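Local coordinates for argininosuccinate lyase (Chelativorans sp., PDB 6RXA), which catalyses C-N bond cleavage and formation as an EDDS lyase of the aspartase/fumarase superfamily, here engineered for enantioselective synthesis of chiral synthons for dipeptide sweeteners, at the interface of chains A and B. Numbering follows the deposited sequence. Chains: chain A/B, Argininosuccinate lyase.

The interface of chains A and B. Residues chain A 322, 324, 326; chain B 297.
B:Lys297 reaches across the two-fold interface of this aspartase/fumarase-family lyase and sets its ammonium nitrogen on the side-chain carboxylate of A:Glu326. NZ of B:Lys297 lies 3.0 Å from OE1 of A:Glu326, a hydrogen bond and salt bridge in one. The ammonium does not come in flat: it meets OE1 from above the carboxylate plane, 52° out of it. OE2 of A:Glu326 stays farther back, 3.9 Å from NZ of B:Lys297, making this a one-oxygen grip rather than a fork. The two side chains cross at about a right angle, OE1 lying beside the CE-NZ bond rather than beyond its end.

A second partner of the ammonium is water 1, its oxygen 3.0 Å from NZ of B:Lys297. The same water sits 2.7 Å from the backbone carbonyl O of A:Ala322, and so links the lysine to the backbone of A:Ala322, while the direct bond goes to A:Glu326. From helix 290-301 to NZ, the methylenes of B:Lys297 run past the carbonyl oxygens of A:Ala322 and A:Arg324. CE of B:Lys297 comes within 3.5 Å of the carbonyl O of A:Arg324. CD of B:Lys297 lies 3.8 Å from O of A:Ala322. CE and CD rest against these oxygens in van der Waals contact, and the nearby oxygens would probably help to stabilise a positive charge at the end of the chain.

B:Lys297 belongs to helix 290-301 of chain B; its CG is anti to the backbone N (chi1 -176°), and the chain stays extended beyond it, which carries NZ from the helix to the far end of the loop segment. A:Glu326 bends instead at chi2 (140°), turning its carboxylate toward the incoming ammonium. Its loop leads into helix 329-348 of chain A. A:Arg324 takes part through its backbone, and its guanidinium points away from B:Lys297. The two-fold relating chains A and B repeats the contact with the chains exchanged; the deposited assembly holds four copies.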
loop_
_atom_site.group_PDB
_atom_site.type_symbol
_atom_site.label_atom_id
_atom_site.label_comp_id
_atom_site.label_asym_id
_atom_site.label_seq_id
_atom_site.Cartn_x
_atom_site.Cartn_y
_atom_site.Cartn_z
ATOM N N ALA A 322 17.318 -2.997 -12.706
ATOM C CA ALA A 322 17.763 -2.028 -11.713
ATOM C C ALA A 322 16.614 -1.202 -11.144
ATOM O O ALA A 322 16.853 -0.318 -10.314
ATOM C CB ALA A 322 18.840 -1.119 -12.328
ATOM N N ARG A 324 14.079 -2.490 -9.345
ATOM C CA ARG A 324 13.470 -3.154 -8.202
ATOM C C ARG A 324 13.813 -2.424 -6.913
ATOM O O ARG A 324 14.953 -2.003 -6.701
ATOM C CB ARG A 324 13.960 -4.599 -8.134
ATOM C CG ARG A 324 13.452 -5.460 -9.300
ATOM C CD ARG A 324 14.062 -6.853 -9.329
ATOM N NE ARG A 324 15.510 -6.770 -9.526
ATOM C CZ ARG A 324 16.332 -7.809 -9.664
ATOM N NH1 ARG A 324 15.870 -9.047 -9.647
ATOM N NH2 ARG A 324 17.627 -7.602 -9.819
ATOM N N GLU A 326 14.370 -2.241 -2.847
ATOM C CA GLU A 326 15.102 -3.077 -1.913
ATOM C C GLU A 326 14.504 -2.971 -0.514
ATOM O O GLU A 326 13.775 -2.025 -0.188
ATOM C CB GLU A 326 16.573 -2.644 -1.876
ATOM C CG GLU A 326 17.316 -2.901 -3.186
ATOM C CD GLU A 326 18.284 -1.785 -3.577
ATOM O OE1 GLU A 326 17.963 -0.592 -3.382
ATOM O OE2 GLU A 326 19.373 -2.102 -4.088
ATOM N N LYS B 297 12.515 3.277 -10.222
ATOM C CA LYS B 297 12.701 2.799 -8.855
ATOM C C LYS B 297 12.226 3.839 -7.840
ATOM O O LYS B 297 11.543 3.501 -6.864
ATOM C CB LYS B 297 14.169 2.434 -8.634
ATOM C CG LYS B 297 14.506 1.834 -7.268
ATOM C CD LYS B 297 16.021 1.669 -7.162
ATOM C CE LYS B 297 16.474 1.051 -5.883
ATOM N NZ LYS B 297 17.990 1.024 -5.935
HETATM O O HOH W 1 18.855 -0.192 -8.499
#